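Local coordinates for protein Exo-beta-1,4-mannosidase (PDB 4LYP) that probably removes terminal beta-mannose residues from the non-reducing ends of sugar chains as a family 5 glycoside hydrolase, and can also carry out transglycosylation, at residues 159-164 with 170-175; 150-155 with 187-192; 118-123 with 163-168; 210-215 with 231-236. All coordinates share one frame; numbering follows the deposited sequence.

Interaction 1: 159-164 with 170-175; sequences FGQYVA and QTIPYP
Gln161 and Gln170 join side-chain amides in a cyclic two-bond pair, which ties helix 158-167 to the loop that follows it. Both lie between strand 144-148 and strand 230-234 of this TIM barrel. Each amide gives one N-H and takes one. Gln161 NE2 donates to Gln170 OE1 at 2.9 Å, nearly straight at 170°. Gln170 NE2 returns a bond to Gln161 OE1, also 2.9 Å long. Both donors lie in the carbonyl plane of their acceptor, on a lone pair. The two amides are nearly coplanar, so the pair resists twisting. Each glutamine holds CG anti to its backbone nitrogen and then bends at chi2 (60° in Gln161), which swings the amide to its partner.

Ile172 packs beside this pair. Its CB leaves the loop toward the helix. CG1 then meets Ala164 CB at 3.9 Å, an apolar touch. The chain stays extended at chi2 (175°) and carries CD1 onward to two carbonyl oxygens, one of the backbone and one of a side chain. Ile172 CD1 lies 3.8 Å from Gly160 O in the helix backbone. Pro105 borders both glutamines. Gln161 OE1 is gripped by more than one donor. It takes Gln170 NE2 and Arg111 NH1, while Ile172 CD1 rests 3.6 Å from this same oxygen.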
loop_
_atom_site.group_PDB
_atom_site.type_symbol
_atom_site.label_atom_id
_atom_site.label_comp_id
_atom_site.label_asym_id
_atom_site.label_seq_id
_atom_site.Cartn_x
_atom_site.Cartn_y
_atom_site.Cartn_z
ATOM N N PHE A 159 3.878 7.475 11.987
ATOM C CA PHE A 159 3.243 8.211 13.091
ATOM C C PHE A 159 4.131 8.203 14.317
ATOM O O PHE A 159 4.167 9.201 15.052
ATOM C CB PHE A 159 1.901 7.613 13.426
ATOM C CG PHE A 159 0.807 7.898 12.425
ATOM C CD1 PHE A 159 1.029 8.545 11.246
ATOM C CD2 PHE A 159 -0.468 7.433 12.666
ATOM C CE1 PHE A 159 0.019 8.817 10.340
ATOM C CE2 PHE A 159 -1.512 7.698 11.796
ATOM C CZ PHE A 159 -1.285 8.364 10.604
ATOM N N GLY A 160 4.912 7.138 14.582
ATOM C CA GLY A 160 5.825 7.137 15.710
ATOM C C GLY A 160 6.910 8.168 15.570
ATOM O O GLY A 160 7.332 8.751 16.568
ATOM N N GLN A 161 7.356 8.437 14.350
ATOM C CA GLN A 161 8.332 9.490 14.124
ATOM C C GLN A 161 7.699 10.860 14.388
ATOM O O GLN A 161 8.347 11.715 14.976
ATOM C CB GLN A 161 8.946 9.391 12.727
ATOM C CG GLN A 161 9.957 10.490 12.484
ATOM C CD GLN A 161 11.102 10.425 13.477
ATOM O OE1 GLN A 161 11.756 9.388 13.610
ATOM N NE2 GLN A 161 11.389 11.529 14.197
ATOM N N TYR A 162 6.473 11.090 13.907
ATOM C CA TYR A 162 5.831 12.382 14.240
ATOM C C TYR A 162 5.741 12.548 15.749
ATOM O O TYR A 162 5.988 13.660 16.280
ATOM C CB TYR A 162 4.461 12.522 13.595
ATOM C CG TYR A 162 4.435 12.816 12.124
ATOM C CD1 TYR A 162 4.457 11.813 11.163
ATOM C CD2 TYR A 162 4.411 14.121 11.645
ATOM C CE1 TYR A 162 4.385 12.076 9.820
ATOM C CE2 TYR A 162 4.318 14.401 10.300
ATOM C CZ TYR A 162 4.270 13.382 9.372
ATOM O OH TYR A 162 4.082 13.708 8.077
ATOM N N VAL A 163 5.361 11.494 16.485
ATOM C CA VAL A 163 5.316 11.555 17.931
ATOM C C VAL A 163 6.677 11.890 18.496
ATOM O O VAL A 163 6.799 12.740 19.393
ATOM C CB VAL A 163 4.717 10.259 18.528
ATOM C CG1 VAL A 163 4.882 10.234 20.057
ATOM C CG2 VAL A 163 3.246 10.101 18.123
ATOM N N ALA A 164 7.749 11.251 17.993
ATOM C CA ALA A 164 9.098 11.575 18.458
ATOM C C ALA A 164 9.425 13.032 18.199
ATOM O O ALA A 164 10.104 13.693 19.037
ATOM C CB ALA A 164 10.094 10.668 17.735
ATOM N N GLN A 170 13.801 11.105 20.402
ATOM C CA GLN A 170 13.996 10.317 19.241
ATOM C C GLN A 170 14.143 8.807 19.521
ATOM O O GLN A 170 14.279 8.019 18.540
ATOM C CB GLN A 170 15.215 10.879 18.470
ATOM C CG GLN A 170 15.451 10.211 17.075
ATOM C CD GLN A 170 14.237 10.283 16.172
ATOM O OE1 GLN A 170 13.760 11.419 15.845
ATOM N NE2 GLN A 170 13.741 9.131 15.715
ATOM N N THR A 171 14.123 8.364 20.789
ATOM C CA THR A 171 14.241 6.940 21.103
ATOM C C THR A 171 12.890 6.249 20.983
ATOM O O THR A 171 12.139 6.042 21.884
ATOM C CB THR A 171 14.839 6.742 22.490
ATOM O OG1 THR A 171 16.071 7.468 22.585
ATOM C CG2 THR A 171 15.131 5.274 22.767
ATOM N N ILE A 172 12.596 5.856 19.782
ATOM C CA ILE A 172 11.279 5.223 19.494
ATOM C C ILE A 172 11.392 3.754 19.940
ATOM O O ILE A 172 12.369 3.095 19.583
ATOM C CB ILE A 172 11.001 5.359 18.014
ATOM C CG1 ILE A 172 10.837 6.822 17.613
ATOM C CG2 ILE A 172 9.783 4.546 17.582
ATOM C CD1 ILE A 172 10.688 6.997 16.104
ATOM N N PRO A 173 10.362 3.210 20.599
ATOM C CA PRO A 173 10.443 1.803 21.053
ATOM C C PRO A 173 10.066 0.889 19.866
ATOM O O PRO A 173 8.955 0.298 19.815
ATOM C CB PRO A 173 9.384 1.789 22.165
ATOM C CG PRO A 173 8.342 2.805 21.727
ATOM C CD PRO A 173 9.201 3.932 21.177
ATOM N N TYR A 174 11.013 0.707 18.943
ATOM C CA TYR A 174 10.755 -0.171 17.814
ATOM C C TYR A 174 10.478 -1.574 18.354
ATOM O O TYR A 174 11.076 -2.037 19.340
ATOM C CB TYR A 174 12.007 -0.214 16.886
ATOM C CG TYR A 174 12.349 1.114 16.274
ATOM C CD1 TYR A 174 11.373 1.810 15.492
ATOM C CD2 TYR A 174 13.576 1.749 16.492
ATOM C CE1 TYR A 174 11.672 3.036 14.925
ATOM C CE2 TYR A 174 13.909 2.973 15.964
ATOM C CZ TYR A 174 12.930 3.614 15.169
ATOM O OH TYR A 174 13.189 4.829 14.594
ATOM N N PRO A 175 9.566 -2.300 17.679
ATOM C CA PRO A 175 9.079 -3.637 18.260
ATOM C C PRO A 175 10.033 -4.773 17.865
ATOM O O PRO A 175 9.755 -5.632 17.063
ATOM C CB PRO A 175 7.681 -3.763 17.641
ATOM C CG PRO A 175 7.813 -3.053 16.341
ATOM C CD PRO A 175 8.706 -1.848 16.600
#

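Interaction 2: 150-155 with 187-192; sequences GNFWQW and FAARFY
Phe152 turns its CG anti to the backbone nitrogen (chi1 -173°), which sends the ring out to helix 181-193. Tyr192 takes the rarer position with CG between the nitrogen and the carbonyl carbon (chi1 45°), and this brings its phenol back to the same ring. The two side chains cross at about a right angle. Tyr192 OH comes within 3.2 Å of Phe152 CE1. That is a close touch and not a polar bond; the hydroxyl is hydrogen-bonded to Gln240 O, which helps to fix the phenol. The body of the tyrosine ring follows, with Tyr192 CZ 4.0 Å from Phe152 CE1.

The rest of the Phe152 ring lies on the helix. Ala188 points its methyl at it, and Ala188 CB stands 3.7 Å from Phe152 CZ. This is an off-centre CH-pi contact, 29° off the ring normal. Ala189 adds a looser touch, Ala189 CB to Phe152 CE1 at 4.1 Å. Small alanines let the helix come close to the ring.

Behind it, Phe152 CD2 lies 3.5 Å above the plane of the Trp153 ring. Trp153 touches bound guanidine, and its NE1 hydrogen-bonds Glu238 OE1. Phe152 therefore forms a second shell. It packs the loop after strand 144-148 against helix 181-193, behind the guanidine pocket that Trp153 shares with Glu238 at the mouth of the TIM barrel.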
loop_
_atom_site.group_PDB
_atom_site.type_symbol
_atom_site.label_atom_id
_atom_site.label_comp_id
_atom_site.label_asym_id
_atom_site.label_seq_id
_atom_site.Cartn_x
_atom_site.Cartn_y
_atom_site.Cartn_z
ATOM N N GLY A 150 0.946 8.656 4.676
ATOM C CA GLY A 150 1.595 8.424 5.972
ATOM C C GLY A 150 1.546 6.978 6.302
ATOM O O GLY A 150 1.098 6.171 5.461
ATOM N N ASN A 151 1.959 6.651 7.512
ATOM C CA ASN A 151 2.131 5.225 7.855
ATOM C C ASN A 151 2.030 5.084 9.335
ATOM O O ASN A 151 2.737 5.806 10.061
ATOM C CB ASN A 151 3.497 4.748 7.364
ATOM C CG ASN A 151 3.710 3.249 7.415
ATOM O OD1 ASN A 151 2.822 2.457 7.779
ATOM N ND2 ASN A 151 4.883 2.858 6.970
ATOM N N PHE A 152 1.185 4.222 9.848
ATOM C CA PHE A 152 1.221 3.944 11.278
ATOM C C PHE A 152 2.595 3.373 11.631
ATOM O O PHE A 152 3.098 3.657 12.748
ATOM C CB PHE A 152 0.094 2.999 11.661
ATOM C CG PHE A 152 0.019 2.830 13.150
ATOM C CD1 PHE A 152 -0.672 3.774 13.923
ATOM C CD2 PHE A 152 0.719 1.794 13.811
ATOM C CE1 PHE A 152 -0.699 3.684 15.295
ATOM C CE2 PHE A 152 0.686 1.704 15.219
ATOM C CZ PHE A 152 -0.035 2.671 15.944
ATOM N N TRP A 153 3.110 2.481 10.792
ATOM C CA TRP A 153 4.263 1.682 11.127
ATOM C C TRP A 153 5.568 2.395 10.878
ATOM O O TRP A 153 5.668 3.506 10.301
ATOM C CB TRP A 153 4.195 0.322 10.406
ATOM C CG TRP A 153 2.945 -0.397 10.755
ATOM C CD1 TRP A 153 1.874 -0.631 9.922
ATOM C CD2 TRP A 153 2.558 -0.939 12.032
ATOM N NE1 TRP A 153 0.841 -1.257 10.615
ATOM C CE2 TRP A 153 1.252 -1.462 11.908
ATOM C CE3 TRP A 153 3.206 -0.994 13.302
ATOM C CZ2 TRP A 153 0.572 -2.034 12.981
ATOM C CZ3 TRP A 153 2.498 -1.535 14.366
ATOM C CH2 TRP A 153 1.197 -2.062 14.220
ATOM N N GLN A 154 6.653 1.713 11.288
ATOM C CA GLN A 154 7.971 2.360 11.446
ATOM C C GLN A 154 8.821 2.361 10.214
ATOM O O GLN A 154 9.878 3.016 10.188
ATOM C CB GLN A 154 8.738 1.684 12.600
ATOM C CG GLN A 154 9.234 0.239 12.363
ATOM C CD GLN A 154 8.199 -0.856 12.633
ATOM O OE1 GLN A 154 6.977 -0.689 12.486
ATOM N NE2 GLN A 154 8.716 -2.039 13.028
ATOM N N TRP A 155 8.415 1.673 9.139
ATOM C CA TRP A 155 9.306 1.454 7.970
ATOM C C TRP A 155 9.432 2.614 7.070
ATOM O O TRP A 155 10.285 2.638 6.181
ATOM C CB TRP A 155 8.923 0.177 7.275
ATOM C CG TRP A 155 7.494 0.043 6.814
ATOM C CD1 TRP A 155 6.463 -0.644 7.458
ATOM C CD2 TRP A 155 6.952 0.531 5.525
ATOM N NE1 TRP A 155 5.340 -0.603 6.678
ATOM C CE2 TRP A 155 5.591 0.072 5.487
ATOM C CE3 TRP A 155 7.439 1.277 4.467
ATOM C CZ2 TRP A 155 4.746 0.331 4.414
ATOM C CZ3 TRP A 155 6.614 1.508 3.403
ATOM C CH2 TRP A 155 5.257 1.042 3.365
ATOM N N PHE A 187 2.712 3.784 21.717
ATOM C CA PHE A 187 3.607 4.926 21.527
ATOM C C PHE A 187 3.116 5.707 20.284
ATOM O O PHE A 187 2.899 6.930 20.355
ATOM C CB PHE A 187 5.038 4.466 21.311
ATOM C CG PHE A 187 5.997 5.582 21.084
ATOM C CD1 PHE A 187 6.230 6.028 19.780
ATOM C CD2 PHE A 187 6.791 6.070 22.138
ATOM C CE1 PHE A 187 7.130 7.097 19.510
ATOM C CE2 PHE A 187 7.767 7.024 21.870
ATOM C CZ PHE A 187 7.914 7.586 20.564
ATOM N N ALA A 188 2.956 5.033 19.144
ATOM C CA ALA A 188 2.642 5.678 17.907
ATOM C C ALA A 188 1.188 6.181 17.864
ATOM O O ALA A 188 0.902 7.214 17.217
ATOM C CB ALA A 188 2.899 4.758 16.754
ATOM N N ALA A 189 0.264 5.494 18.535
ATOM C CA ALA A 189 -1.135 5.904 18.516
ATOM C C ALA A 189 -1.369 7.212 19.252
ATOM O O ALA A 189 -2.429 7.801 19.113
ATOM C CB ALA A 189 -2.035 4.796 19.050
ATOM N N ARG A 190 -0.396 7.672 20.057
ATOM C CA ARG A 190 -0.464 9.019 20.632
ATOM C C ARG A 190 -0.662 10.058 19.563
ATOM O O ARG A 190 -1.243 11.128 19.827
ATOM C CB ARG A 190 0.763 9.326 21.457
ATOM C CG ARG A 190 0.852 8.450 22.716
ATOM C CD ARG A 190 1.924 8.896 23.669
ATOM N NE ARG A 190 3.181 8.691 23.048
ATOM C CZ ARG A 190 4.374 9.118 23.555
ATOM N NH1 ARG A 190 4.381 9.904 24.628
ATOM N NH2 ARG A 190 5.550 8.856 22.960
ATOM N N PHE A 191 -0.233 9.781 18.338
ATOM C CA PHE A 191 -0.455 10.647 17.180
ATOM C C PHE A 191 -1.890 11.119 17.049
ATOM O O PHE A 191 -2.123 12.293 16.685
ATOM C CB PHE A 191 -0.025 9.875 15.933
ATOM C CG PHE A 191 -0.089 10.674 14.631
ATOM C CD1 PHE A 191 -1.292 10.772 13.916
ATOM C CD2 PHE A 191 1.050 11.269 14.133
ATOM C CE1 PHE A 191 -1.361 11.531 12.703
ATOM C CE2 PHE A 191 0.983 11.983 12.937
ATOM C CZ PHE A 191 -0.192 12.084 12.220
ATOM N N TYR A 192 -2.880 10.241 17.311
ATOM C CA TYR A 192 -4.281 10.633 17.231
ATOM C C TYR A 192 -5.027 10.499 18.568
ATOM O O TYR A 192 -6.092 11.032 18.694
ATOM C CB TYR A 192 -4.997 9.903 16.102
ATOM C CG TYR A 192 -4.702 8.394 16.000
ATOM C CD1 TYR A 192 -5.116 7.508 16.919
ATOM C CD2 TYR A 192 -3.921 7.914 14.924
ATOM C CE1 TYR A 192 -4.850 6.135 16.816
ATOM C CE2 TYR A 192 -3.634 6.566 14.807
ATOM C CZ TYR A 192 -4.082 5.676 15.747
ATOM O OH TYR A 192 -3.765 4.342 15.601
#

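Interaction 3: 118-123 with 163-168; sequences PQPGKY and VAWITG
Gln119 O accepts the backbone N-H of Lys122 at 2.9 Å, and so closes a type II beta turn whose first residues press on the indole of Trp165. Pro120 and Gly121 are the two middle residues. Gly121, third in the turn, has the positive phi (75°) that a type II turn needs there and that glycine adopts easily. The bend presents the Pro120 ring to helix 158-167.

Trp165 and Pro120 approach from opposite directions. The indole lies with one face under the proline. Pro120 CD stands over the six-membered ring of Trp165, 3.7 Å from its centroid and 15° off the normal, in a clear CH-pi contact. Pro120 CG sits beside it, 3.6 Å from Trp165 CD2 where the two rings fuse. Trp165 CB leaves the helix toward the turn, and with CG anti to the carbonyl carbon (chi1 -78°) the indole reaches the proline.

The far end of the indole meets backbone. Pro118 O lies at the ring edge near its plane, 3.6 Å from Trp165 CZ2. The same carbon is 3.7 Å from Gln119 CA. Tyr162 meets the indole edge-to-face, and Met117 and Glu103 also touch it.

The contact lies at the surface and joins the loop before helix 125-140 to helix 158-167. Its grip is by CH-pi and dispersion forces. Proline suits this: its ring C-H groups probably carry a slight positive charge that the electron-rich indole face attracts.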
loop_
_atom_site.group_PDB
_atom_site.type_symbol
_atom_site.label_atom_id
_atom_site.label_comp_id
_atom_site.label_asym_id
_atom_site.label_seq_id
_atom_site.Cartn_x
_atom_site.Cartn_y
_atom_site.Cartn_z
ATOM N N PRO A 118 13.278 14.622 5.892
ATOM C CA PRO A 118 14.184 14.314 7.005
ATOM C C PRO A 118 13.893 15.055 8.330
ATOM O O PRO A 118 14.210 14.534 9.394
ATOM C CB PRO A 118 15.625 14.670 6.453
ATOM C CG PRO A 118 15.292 15.606 5.285
ATOM C CD PRO A 118 14.016 15.025 4.682
ATOM N N GLN A 119 13.273 16.227 8.224
ATOM C CA GLN A 119 12.773 16.964 9.398
ATOM C C GLN A 119 11.454 17.558 8.936
ATOM O O GLN A 119 11.242 17.785 7.751
ATOM C CB GLN A 119 13.764 18.137 9.791
ATOM C CG GLN A 119 15.125 17.673 10.200
ATOM C CD GLN A 119 16.002 18.852 10.607
ATOM O OE1 GLN A 119 16.614 19.455 9.781
ATOM N NE2 GLN A 119 16.016 19.166 11.898
ATOM N N PRO A 120 10.560 17.939 9.864
ATOM C CA PRO A 120 9.259 18.496 9.437
ATOM C C PRO A 120 9.381 19.651 8.483
ATOM O O PRO A 120 10.095 20.625 8.820
ATOM C CB PRO A 120 8.593 18.890 10.762
ATOM C CG PRO A 120 9.227 17.966 11.773
ATOM C CD PRO A 120 10.664 17.853 11.325
ATOM N N GLY A 121 8.745 19.575 7.336
ATOM C CA GLY A 121 8.733 20.656 6.369
ATOM C C GLY A 121 10.007 20.831 5.585
ATOM O O GLY A 121 10.074 21.714 4.721
ATOM N N LYS A 122 10.987 19.955 5.807
ATOM C CA LYS A 122 12.283 20.037 5.052
ATOM C C LYS A 122 12.381 18.757 4.229
ATOM O O LYS A 122 12.309 17.660 4.783
ATOM C CB LYS A 122 13.433 20.147 6.044
ATOM C CG LYS A 122 13.397 21.492 6.757
ATOM C CD LYS A 122 13.830 22.657 5.814
ATOM C CE LYS A 122 14.166 23.958 6.538
ATOM N NZ LYS A 122 15.637 24.254 6.571
ATOM N N TYR A 123 12.501 18.913 2.946
ATOM C CA TYR A 123 12.394 17.800 2.031
ATOM C C TYR A 123 13.739 17.493 1.361
ATOM O O TYR A 123 14.564 18.391 1.093
ATOM C CB TYR A 123 11.339 18.051 0.944
ATOM C CG TYR A 123 9.957 17.945 1.523
ATOM C CD1 TYR A 123 9.273 16.721 1.519
ATOM C CD2 TYR A 123 9.312 19.055 2.135
ATOM C CE1 TYR A 123 8.048 16.621 2.106
ATOM C CE2 TYR A 123 8.077 18.959 2.733
ATOM C CZ TYR A 123 7.427 17.724 2.714
ATOM O OH TYR A 123 6.203 17.594 3.266
ATOM N N VAL A 163 5.361 11.494 16.485
ATOM C CA VAL A 163 5.316 11.555 17.931
ATOM C C VAL A 163 6.677 11.890 18.496
ATOM O O VAL A 163 6.799 12.740 19.393
ATOM C CB VAL A 163 4.717 10.259 18.528
ATOM C CG1 VAL A 163 4.882 10.234 20.057
ATOM C CG2 VAL A 163 3.246 10.101 18.123
ATOM N N ALA A 164 7.749 11.251 17.993
ATOM C CA ALA A 164 9.098 11.575 18.458
ATOM C C ALA A 164 9.425 13.032 18.199
ATOM O O ALA A 164 10.104 13.693 19.037
ATOM C CB ALA A 164 10.094 10.668 17.735
ATOM N N TRP A 165 9.093 13.554 17.028
ATOM C CA TRP A 165 9.315 14.982 16.776
ATOM C C TRP A 165 8.601 15.863 17.761
ATOM O O TRP A 165 9.200 16.824 18.257
ATOM C CB TRP A 165 8.923 15.313 15.379
ATOM C CG TRP A 165 9.921 14.929 14.298
ATOM C CD1 TRP A 165 11.271 14.929 14.391
ATOM C CD2 TRP A 165 9.610 14.581 12.925
ATOM N NE1 TRP A 165 11.852 14.577 13.179
ATOM C CE2 TRP A 165 10.860 14.375 12.248
ATOM C CE3 TRP A 165 8.422 14.460 12.194
ATOM C CZ2 TRP A 165 10.919 14.086 10.893
ATOM C CZ3 TRP A 165 8.516 14.203 10.838
ATOM C CH2 TRP A 165 9.760 14.000 10.192
ATOM N N ILE A 166 7.360 15.564 18.099
ATOM C CA ILE A 166 6.630 16.430 19.001
ATOM C C ILE A 166 7.125 16.340 20.422
ATOM O O ILE A 166 7.252 17.366 21.104
ATOM C CB ILE A 166 5.091 16.088 18.918
ATOM C CG1 ILE A 166 4.541 16.341 17.504
ATOM C CG2 ILE A 166 4.325 16.924 19.995
ATOM C CD1 ILE A 166 4.837 17.722 16.951
ATOM N N THR A 167 7.472 15.132 20.867
ATOM C CA THR A 167 7.898 14.939 22.281
ATOM C C THR A 167 9.333 15.306 22.480
ATOM O O THR A 167 9.761 15.485 23.591
ATOM C CB THR A 167 7.591 13.506 22.768
ATOM O OG1 THR A 167 8.392 12.609 21.992
ATOM C CG2 THR A 167 6.168 13.119 22.688
ATOM N N GLY A 168 10.079 15.437 21.361
ATOM C CA GLY A 168 11.484 15.728 21.403
ATOM C C GLY A 168 12.337 14.565 21.811
ATOM O O GLY A 168 13.475 14.781 22.149
#

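Interaction 4: 210-215 with 231-236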
loop_
_atom_site.group_PDB
_atom_site.type_symbol
_atom_site.label_atom_id
_atom_site.label_comp_id
_atom_site.label_asym_id
_atom_site.label_seq_id
_atom_site.Cartn_x
_atom_site.Cartn_y
_atom_site.Cartn_z
ATOM N N TYR A 210 -0.395 18.889 2.426
ATOM C CA TYR A 210 -0.494 20.049 1.558
ATOM C C TYR A 210 0.655 20.053 0.571
ATOM O O TYR A 210 0.452 20.351 -0.626
ATOM C CB TYR A 210 -0.449 21.331 2.444
ATOM C CG TYR A 210 -0.478 22.593 1.602
ATOM C CD1 TYR A 210 0.699 23.134 1.063
ATOM C CD2 TYR A 210 -1.682 23.209 1.272
ATOM C CE1 TYR A 210 0.645 24.269 0.240
ATOM C CE2 TYR A 210 -1.737 24.322 0.461
ATOM C CZ TYR A 210 -0.585 24.797 -0.080
ATOM O OH TYR A 210 -0.698 25.928 -0.864
ATOM N N THR A 211 1.868 19.738 1.056
ATOM C CA THR A 211 3.046 19.842 0.200
ATOM C C THR A 211 2.932 18.798 -0.931
ATOM O O THR A 211 3.231 19.121 -2.084
ATOM C CB THR A 211 4.291 19.581 1.021
ATOM O OG1 THR A 211 4.430 20.599 2.006
ATOM C CG2 THR A 211 5.532 19.615 0.129
ATOM N N VAL A 212 2.478 17.579 -0.649
ATOM C CA VAL A 212 2.332 16.584 -1.722
ATOM C C VAL A 212 1.203 16.934 -2.647
ATOM O O VAL A 212 1.356 16.868 -3.893
ATOM C CB VAL A 212 2.189 15.159 -1.150
ATOM C CG1 VAL A 212 2.110 14.144 -2.256
ATOM C CG2 VAL A 212 3.360 14.830 -0.222
ATOM N N GLN A 213 0.052 17.344 -2.139
ATOM C CA GLN A 213 -1.076 17.656 -3.018
ATOM C C GLN A 213 -0.768 18.811 -3.954
ATOM O O GLN A 213 -1.289 18.895 -5.066
ATOM C CB GLN A 213 -2.339 17.936 -2.217
ATOM C CG GLN A 213 -2.884 16.692 -1.516
ATOM C CD GLN A 213 -4.221 16.968 -0.830
ATOM O OE1 GLN A 213 -4.437 17.997 -0.204
ATOM N NE2 GLN A 213 -5.149 16.053 -0.993
ATOM N N ASN A 214 0.100 19.765 -3.495
ATOM C CA ASN A 214 0.466 20.936 -4.325
ATOM C C ASN A 214 1.770 20.799 -5.046
ATOM O O ASN A 214 2.246 21.745 -5.675
ATOM C CB ASN A 214 0.422 22.157 -3.412
ATOM C CG ASN A 214 -1.013 22.494 -3.105
ATOM O OD1 ASN A 214 -1.695 23.153 -3.914
ATOM N ND2 ASN A 214 -1.528 21.973 -2.000
ATOM N N ARG A 215 2.384 19.617 -5.046
ATOM C CA ARG A 215 3.672 19.423 -5.741
ATOM C C ARG A 215 3.460 19.632 -7.247
ATOM O O ARG A 215 2.538 19.054 -7.826
ATOM C CB ARG A 215 4.107 17.949 -5.465
ATOM C CG ARG A 215 5.370 17.512 -6.293
ATOM C CD ARG A 215 6.634 18.282 -5.876
ATOM N NE ARG A 215 7.764 17.693 -6.594
ATOM C CZ ARG A 215 9.035 17.968 -6.281
ATOM N NH1 ARG A 215 9.332 18.812 -5.262
ATOM N NH2 ARG A 215 10.007 17.357 -6.932
ATOM N N MET A 231 -5.342 8.197 -8.570
ATOM C CA MET A 231 -6.678 7.697 -8.280
ATOM C C MET A 231 -7.180 8.231 -6.957
ATOM O O MET A 231 -8.366 8.610 -6.818
ATOM C CB MET A 231 -6.646 6.150 -8.275
ATOM C CG MET A 231 -7.916 5.584 -7.643
ATOM S SD MET A 231 -7.960 3.791 -7.840
ATOM C CE MET A 231 -9.143 3.323 -6.564
ATOM N N SER A 232 -6.361 8.127 -5.931
ATOM C CA SER A 232 -6.822 8.499 -4.596
ATOM C C SER A 232 -5.685 9.002 -3.725
ATOM O O SER A 232 -4.506 8.623 -3.931
ATOM C CB SER A 232 -7.561 7.329 -3.907
ATOM O OG SER A 232 -6.625 6.312 -3.684
ATOM N N TRP A 233 -6.047 9.815 -2.750
ATOM C CA TRP A 233 -5.169 10.168 -1.611
ATOM C C TRP A 233 -5.582 9.283 -0.470
ATOM O O TRP A 233 -6.761 9.193 -0.134
ATOM C CB TRP A 233 -5.396 11.605 -1.191
ATOM C CG TRP A 233 -5.015 12.552 -2.288
ATOM C CD1 TRP A 233 -5.857 13.262 -3.150
ATOM C CD2 TRP A 233 -3.676 12.877 -2.718
ATOM N NE1 TRP A 233 -5.114 13.955 -4.077
ATOM C CE2 TRP A 233 -3.787 13.755 -3.846
ATOM C CE3 TRP A 233 -2.400 12.522 -2.247
ATOM C CZ2 TRP A 233 -2.679 14.243 -4.499
ATOM C CZ3 TRP A 233 -1.295 13.001 -2.908
ATOM C CH2 TRP A 233 -1.435 13.873 -4.016
ATOM N N GLN A 234 -4.613 8.607 0.144
ATOM C CA GLN A 234 -4.903 7.674 1.252
ATOM C C GLN A 234 -4.313 8.222 2.529
ATOM O O GLN A 234 -3.112 8.556 2.560
ATOM C CB GLN A 234 -4.381 6.293 0.904
ATOM C CG GLN A 234 -4.595 5.292 2.032
ATOM C CD GLN A 234 -4.331 3.926 1.469
ATOM O OE1 GLN A 234 -3.158 3.471 1.453
ATOM N NE2 GLN A 234 -5.375 3.250 0.956
ATOM N N ILE A 235 -5.165 8.359 3.556
ATOM C CA ILE A 235 -4.726 9.024 4.805
ATOM C C ILE A 235 -3.356 8.465 5.258
ATOM O O ILE A 235 -2.375 9.197 5.466
ATOM C CB ILE A 235 -5.777 8.860 5.881
ATOM C CG1 ILE A 235 -7.084 9.603 5.558
ATOM C CG2 ILE A 235 -5.198 9.409 7.222
ATOM C CD1 ILE A 235 -8.236 9.284 6.512
ATOM N N ALA A 236 -3.327 7.144 5.503
ATOM C CA ALA A 236 -2.119 6.548 6.037
ATOM C C ALA A 236 -2.279 5.055 5.907
ATOM O O ALA A 236 -3.360 4.493 5.885
ATOM C CB ALA A 236 -1.878 6.891 7.535
#
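The backbones of 210-215 and 231-236 stay apart; their nearest CA atoms, of Gln213 and Trp233, are 8.6 Å from each other. The Trp233 indole spans this distance. Its CB points to the helix, and the ring lies beneath Gln213. Gln213 CG sits over the six-membered ring of Trp233, 3.8 Å from its centroid and only 10° off the normal, a CH-pi contact. The side chain runs on extended beyond CG (chi2 -175°) and reaches over the five-membered ring. There Gln213 NE2 stands above the same face, 3.6 Å from Trp233 CD1. Its amide plane is steeply turned, 81° from the ring, and NE2 is hydrogen-bonded to Ile254 O on helix 244-257. Val212 comes to the indole differently. Its CG1 meets the edge near the ring plane, 3.7 Å from Trp233 CZ3.

Ile254 and Met147 also pack on Trp233. The next residue, Gln234, hydrogen-bonds Arg97, Thr148, Ser264 and Glu336, which come from other barrel strands. The strand thus turns Trp233 outward to the helix layer and Gln234 to the inside, the alternation expected of a TIM barrel.

Overall arrangement
Interactions 1, 2 and 4 are buried, whereas interaction 3 lies at the surface. Interactions 1 and 3 share helix 158-167 through different residues: one meets the loop that follows, the other a turn from an earlier barrel loop. Interaction 2 adds helix 181-193, which packs on helix 158-167 through Arg190 and Val163. Interaction 4 lies between the barrel wall and its outer helices; Ala236, past the strand, touches Phe159 and Gly150. The chemistry also changes with place. Interaction 1 alone is crossed by side-chain hydrogen bonds. The other three rest on aromatic rings. Interaction 2 holds Trp153 of a guanidine pocket.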